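Local coordinates for protein aminotransferase class I and II (Streptococcus suis 89/1591, PDB 3OP7) that probably catalyses pyridoxal-phosphate-dependent transamination, its cofactor bound covalently as an internal aldimine, as in class I and II aminotransferases, at residues H279-W291 with F350-L364. Numbering follows the deposited sequence.
Sequences HILEENLAILDQW and FACEQETLIKGLEKL
Asn284 of helix 279-291 meets Phe350 and Cys352 in the turn before helix 354-364 and Gln354 at its start. Its CB lies at the edge of the Phe350 ring, in the ring plane, 3.8 Å from CD2. CG then swings back beside the backbone N (chi1 -70°), which sets the amide against the turn. ND2 gives a good hydrogen bond to Phe350 O at 2.9 Å, in the carbonyl plane, and a weak, bent one to Cys352 O. On the other branch, OD1 accepts from Gln354 NE2 at 3.1 Å, almost straight at 166°, although the two amide planes are steeply turned against each other. Two good bonds and the weak one hold this buried amide, and the OD1 and ND2 partners fix its flip. The two helices run nearly parallel, 11° between their directions, in the C-terminal small domain of the fold-type I aminotransferase architecture, where strand 345-348 of the antiparallel sheet feeds the turn. The Phe350 ring packs against helix 279-291: Leu285 CD1 sits over one face, and Leu288 CD2 comes within 3.7 Å of Phe350 CD1. One turn beyond Asn284, Ile287 is a knob among Gln354, Leu357, Ile358 and Leu361, its CD1 pressed to 3.4 Å from Gln354 CD, while CG2 meets Leu357 CD2, Ile358 CG1 and Leu361 CD1. Farther along, Trp291 lays its indole across Leu361, whose CB stands over the five-membered ring, 3.8 Å from the centroid; Trp291 CH2 also closes to 3.4 Å on Leu364 CD2, and Leu364 continues onto Phe322 and Leu326 of helix 319-330.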
loop_
_atom_site.group_PDB
_atom_site.type_symbol
_atom_site.label_atom_id
_atom_site.label_comp_id
_atom_site.label_asym_id
_atom_site.label_seq_id
_atom_site.Cartn_x
_atom_site.Cartn_y
_atom_site.Cartn_z
ATOM N N HIS A 279 -25.929 16.286 -3.985
ATOM C CA HIS A 279 -27.315 15.868 -3.869
ATOM C C HIS A 279 -27.502 14.728 -2.862
ATOM O O HIS A 279 -28.417 14.745 -2.034
ATOM C CB HIS A 279 -27.876 15.447 -5.240
ATOM C CG HIS A 279 -28.037 16.578 -6.214
ATOM N ND1 HIS A 279 -28.904 17.635 -6.000
ATOM C CD2 HIS A 279 -27.484 16.786 -7.436
ATOM C CE1 HIS A 279 -28.856 18.455 -7.038
ATOM N NE2 HIS A 279 -28.013 17.956 -7.928
ATOM N N ILE A 280 -26.638 13.734 -2.920
ATOM C CA ILE A 280 -26.748 12.612 -2.006
ATOM C C ILE A 280 -26.519 13.050 -0.567
ATOM O O ILE A 280 -27.339 12.782 0.312
ATOM C CB ILE A 280 -25.680 11.547 -2.321
ATOM C CG1 ILE A 280 -25.953 10.934 -3.705
ATOM C CG2 ILE A 280 -25.649 10.487 -1.192
ATOM C CD1 ILE A 280 -24.765 10.177 -4.296
ATOM N N LEU A 281 -25.419 13.757 -0.334
ATOM C CA LEU A 281 -25.161 14.345 1.004
ATOM C C LEU A 281 -26.295 15.204 1.565
ATOM O O LEU A 281 -26.737 14.985 2.712
ATOM C CB LEU A 281 -23.880 15.180 0.979
ATOM C CG LEU A 281 -22.594 14.413 0.963
ATOM C CD1 LEU A 281 -21.476 15.404 0.663
ATOM C CD2 LEU A 281 -22.420 13.765 2.337
ATOM N N GLU A 282 -26.779 16.186 0.808
ATOM C CA GLU A 282 -27.805 17.094 1.318
ATOM C C GLU A 282 -29.141 16.389 1.567
ATOM O O GLU A 282 -29.744 16.557 2.602
ATOM C CB GLU A 282 -28.015 18.280 0.362
ATOM C CG GLU A 282 -26.745 19.115 0.168
ATOM C CD GLU A 282 -26.947 20.318 -0.749
ATOM O OE1 GLU A 282 -27.966 20.361 -1.454
ATOM O OE2 GLU A 282 -26.079 21.217 -0.762
ATOM N N GLU A 283 -29.567 15.554 0.633
ATOM C CA GLU A 283 -30.823 14.823 0.810
ATOM C C GLU A 283 -30.777 13.823 1.973
ATOM O O GLU A 283 -31.751 13.702 2.731
ATOM C CB GLU A 283 -31.195 14.116 -0.496
ATOM C CG GLU A 283 -31.562 15.115 -1.578
ATOM C CD GLU A 283 -31.895 14.473 -2.916
ATOM O OE1 GLU A 283 -32.323 13.288 -2.937
ATOM O OE2 GLU A 283 -31.737 15.172 -3.950
ATOM N N ASN A 284 -29.659 13.093 2.109
ATOM C CA ASN A 284 -29.531 12.116 3.188
ATOM C C ASN A 284 -29.279 12.788 4.530
ATOM O O ASN A 284 -29.860 12.386 5.560
ATOM C CB ASN A 284 -28.470 11.075 2.870
ATOM C CG ASN A 284 -28.896 10.161 1.788
ATOM O OD1 ASN A 284 -29.812 10.481 1.038
ATOM N ND2 ASN A 284 -28.265 8.985 1.701
ATOM N N LEU A 285 -28.530 13.887 4.522
ATOM C CA LEU A 285 -28.348 14.645 5.757
ATOM C C LEU A 285 -29.681 15.216 6.240
ATOM O O LEU A 285 -29.944 15.225 7.457
ATOM C CB LEU A 285 -27.289 15.731 5.606
ATOM C CG LEU A 285 -26.824 16.436 6.883
ATOM C CD1 LEU A 285 -26.570 15.481 8.053
ATOM C CD2 LEU A 285 -25.623 17.254 6.581
ATOM N N ALA A 286 -30.532 15.698 5.328
ATOM C CA ALA A 286 -31.853 16.225 5.752
ATOM C C ALA A 286 -32.709 15.138 6.416
ATOM O O ALA A 286 -33.436 15.399 7.353
ATOM C CB ALA A 286 -32.619 16.884 4.586
ATOM N N ILE A 287 -32.588 13.911 5.928
ATOM C CA ILE A 287 -33.294 12.764 6.500
ATOM C C ILE A 287 -32.770 12.460 7.912
ATOM O O ILE A 287 -33.569 12.261 8.858
ATOM C CB ILE A 287 -33.155 11.537 5.574
ATOM C CG1 ILE A 287 -34.007 11.732 4.322
ATOM C CG2 ILE A 287 -33.568 10.248 6.273
ATOM C CD1 ILE A 287 -33.713 10.699 3.264
ATOM N N LEU A 288 -31.441 12.435 8.046
ATOM C CA LEU A 288 -30.778 12.247 9.330
ATOM C C LEU A 288 -31.161 13.338 10.333
ATOM O O LEU A 288 -31.493 13.014 11.493
ATOM C CB LEU A 288 -29.255 12.213 9.160
ATOM C CG LEU A 288 -28.432 11.865 10.399
ATOM C CD1 LEU A 288 -28.829 10.482 10.946
ATOM C CD2 LEU A 288 -26.949 11.957 10.026
ATOM N N ASP A 289 -31.125 14.604 9.894
ATOM C CA ASP A 289 -31.507 15.753 10.758
ATOM C C ASP A 289 -32.899 15.651 11.319
ATOM O O ASP A 289 -33.094 15.876 12.509
ATOM C CB ASP A 289 -31.365 17.095 10.020
ATOM C CG ASP A 289 -29.893 17.563 9.904
ATOM O OD1 ASP A 289 -29.068 17.249 10.801
ATOM O OD2 ASP A 289 -29.567 18.238 8.901
ATOM N N GLN A 290 -33.855 15.353 10.440
ATOM C CA GLN A 290 -35.270 15.161 10.819
ATOM C C GLN A 290 -35.399 14.044 11.865
ATOM O O GLN A 290 -36.065 14.211 12.901
ATOM C CB GLN A 290 -36.076 14.817 9.552
ATOM C CG GLN A 290 -37.618 14.791 9.720
ATOM C CD GLN A 290 -38.325 14.225 8.487
ATOM O OE1 GLN A 290 -37.723 13.498 7.670
ATOM N NE2 GLN A 290 -39.596 14.541 8.346
ATOM N N TRP A 291 -34.762 12.909 11.581
ATOM C CA TRP A 291 -34.732 11.759 12.492
ATOM C C TRP A 291 -34.127 12.088 13.875
ATOM O O TRP A 291 -34.701 11.758 14.918
ATOM C CB TRP A 291 -33.961 10.615 11.844
ATOM C CG TRP A 291 -34.072 9.360 12.611
ATOM C CD1 TRP A 291 -35.124 8.492 12.612
ATOM C CD2 TRP A 291 -33.121 8.851 13.541
ATOM N NE1 TRP A 291 -34.864 7.445 13.461
ATOM C CE2 TRP A 291 -33.647 7.648 14.055
ATOM C CE3 TRP A 291 -31.865 9.279 13.967
ATOM C CZ2 TRP A 291 -32.956 6.865 14.985
ATOM C CZ3 TRP A 291 -31.163 8.497 14.884
ATOM C CH2 TRP A 291 -31.725 7.306 15.390
ATOM N N PHE A 350 -24.114 8.150 6.651
ATOM C CA PHE A 350 -25.450 8.361 6.109
ATOM C C PHE A 350 -25.543 8.555 4.590
ATOM O O PHE A 350 -26.661 8.712 4.079
ATOM C CB PHE A 350 -26.110 9.567 6.798
ATOM C CG PHE A 350 -25.396 10.864 6.557
ATOM C CD1 PHE A 350 -24.364 11.283 7.401
ATOM C CD2 PHE A 350 -25.710 11.652 5.463
ATOM C CE1 PHE A 350 -23.660 12.489 7.142
ATOM C CE2 PHE A 350 -25.023 12.844 5.213
ATOM C CZ PHE A 350 -24.013 13.272 6.069
ATOM N N ALA A 351 -24.409 8.570 3.882
ATOM C CA ALA A 351 -24.398 8.843 2.440
ATOM C C ALA A 351 -24.399 7.545 1.636
ATOM O O ALA A 351 -23.819 7.430 0.533
ATOM C CB ALA A 351 -23.203 9.724 2.082
ATOM N N CYS A 352 -25.053 6.549 2.211
ATOM C CA CYS A 352 -25.351 5.293 1.546
ATOM C C CYS A 352 -26.675 5.447 0.778
ATOM O O CYS A 352 -27.245 6.552 0.722
ATOM C CB CYS A 352 -25.483 4.186 2.604
ATOM S SG CYS A 352 -26.788 4.486 3.840
ATOM N N GLU A 353 -27.159 4.337 0.205
ATOM C CA GLU A 353 -28.440 4.330 -0.490
ATOM C C GLU A 353 -29.509 4.826 0.474
ATOM O O GLU A 353 -29.630 4.367 1.625
ATOM C CB GLU A 353 -28.767 2.934 -1.047
ATOM N N GLN A 354 -30.271 5.800 0.005
ATOM C CA GLN A 354 -31.226 6.474 0.844
ATOM C C GLN A 354 -32.213 5.508 1.494
ATOM O O GLN A 354 -32.663 5.749 2.626
ATOM C CB GLN A 354 -31.981 7.530 0.032
ATOM C CG GLN A 354 -32.751 8.484 0.876
ATOM C CD GLN A 354 -33.386 9.617 0.070
ATOM O OE1 GLN A 354 -34.570 9.563 -0.242
ATOM N NE2 GLN A 354 -32.604 10.643 -0.255
ATOM N N GLU A 355 -32.576 4.436 0.788
ATOM C CA GLU A 355 -33.539 3.434 1.264
ATOM C C GLU A 355 -33.020 2.676 2.481
ATOM O O GLU A 355 -33.777 2.337 3.418
ATOM C CB GLU A 355 -33.816 2.402 0.150
ATOM C CG GLU A 355 -34.609 2.947 -1.047
ATOM C CD GLU A 355 -33.719 3.280 -2.240
ATOM O OE1 GLU A 355 -32.616 3.830 -2.041
ATOM O OE2 GLU A 355 -34.143 2.988 -3.382
ATOM N N THR A 356 -31.722 2.364 2.406
ATOM C CA THR A 356 -31.015 1.622 3.455
ATOM C C THR A 356 -30.875 2.518 4.699
ATOM O O THR A 356 -31.106 2.032 5.814
ATOM C CB THR A 356 -29.661 1.050 2.980
ATOM O OG1 THR A 356 -29.887 0.032 1.988
ATOM C CG2 THR A 356 -28.877 0.436 4.144
ATOM N N LEU A 357 -30.586 3.814 4.493
ATOM C CA LEU A 357 -30.565 4.805 5.582
ATOM C C LEU A 357 -31.892 4.812 6.277
ATOM O O LEU A 357 -31.945 4.676 7.506
ATOM C CB LEU A 357 -30.225 6.235 5.116
ATOM C CG LEU A 357 -30.189 7.329 6.214
ATOM C CD1 LEU A 357 -29.133 6.995 7.302
ATOM C CD2 LEU A 357 -29.954 8.766 5.660
ATOM N N ILE A 358 -32.968 4.989 5.505
ATOM C CA ILE A 358 -34.304 5.132 6.097
ATOM C C ILE A 358 -34.677 3.917 6.928
ATOM O O ILE A 358 -35.174 4.051 8.044
ATOM C CB ILE A 358 -35.390 5.435 5.037
ATOM C CG1 ILE A 358 -35.195 6.869 4.509
ATOM C CG2 ILE A 358 -36.798 5.318 5.647
ATOM C CD1 ILE A 358 -36.066 7.228 3.291
ATOM N N LYS A 359 -34.431 2.733 6.390
ATOM C CA LYS A 359 -34.787 1.500 7.091
ATOM C C LYS A 359 -33.892 1.314 8.333
ATOM O O LYS A 359 -34.380 0.960 9.414
ATOM C CB LYS A 359 -34.700 0.286 6.135
ATOM C CG LYS A 359 -35.090 -1.079 6.759
ATOM C CD LYS A 359 -36.420 -1.088 7.543
ATOM C CE LYS A 359 -37.622 -0.796 6.665
ATOM N NZ LYS A 359 -38.932 -0.990 7.354
ATOM N N GLY A 360 -32.604 1.592 8.177
ATOM C CA GLY A 360 -31.654 1.536 9.289
ATOM C C GLY A 360 -32.116 2.402 10.444
ATOM O O GLY A 360 -32.157 1.944 11.597
ATOM N N LEU A 361 -32.509 3.640 10.125
ATOM C CA LEU A 361 -32.978 4.598 11.137
ATOM C C LEU A 361 -34.298 4.157 11.780
ATOM O O LEU A 361 -34.464 4.195 13.001
ATOM C CB LEU A 361 -33.122 6.004 10.526
ATOM C CG LEU A 361 -31.818 6.693 10.081
ATOM C CD1 LEU A 361 -32.082 8.108 9.598
ATOM C CD2 LEU A 361 -30.725 6.688 11.157
ATOM N N GLU A 362 -35.248 3.757 10.944
ATOM C CA GLU A 362 -36.499 3.185 11.419
ATOM C C GLU A 362 -36.241 2.068 12.438
ATOM O O GLU A 362 -36.785 2.092 13.554
ATOM C CB GLU A 362 -37.313 2.685 10.234
ATOM C CG GLU A 362 -38.322 3.738 9.709
ATOM C CD GLU A 362 -38.861 3.450 8.290
ATOM O OE1 GLU A 362 -38.551 2.379 7.687
ATOM O OE2 GLU A 362 -39.582 4.336 7.777
ATOM N N LYS A 363 -35.365 1.129 12.071
ATOM C CA LYS A 363 -35.046 -0.005 12.937
ATOM C C LYS A 363 -34.278 0.407 14.194
ATOM O O LYS A 363 -34.471 -0.181 15.253
ATOM C CB LYS A 363 -34.282 -1.092 12.174
ATOM C CG LYS A 363 -35.116 -1.837 11.098
ATOM C CD LYS A 363 -36.174 -2.775 11.706
ATOM C CE LYS A 363 -36.659 -3.833 10.708
ATOM N NZ LYS A 363 -37.953 -4.466 11.127
ATOM N N LEU A 364 -33.403 1.401 14.073
ATOM C CA LEU A 364 -32.703 1.963 15.232
ATOM C C LEU A 364 -33.703 2.573 16.209
ATOM O O LEU A 364 -33.603 2.354 17.420
ATOM C CB LEU A 364 -31.690 3.024 14.789
ATOM C CG LEU A 364 -30.842 3.668 15.882
ATOM C CD1 LEU A 364 -30.242 2.620 16.843
ATOM C CD2 LEU A 364 -29.738 4.557 15.270
#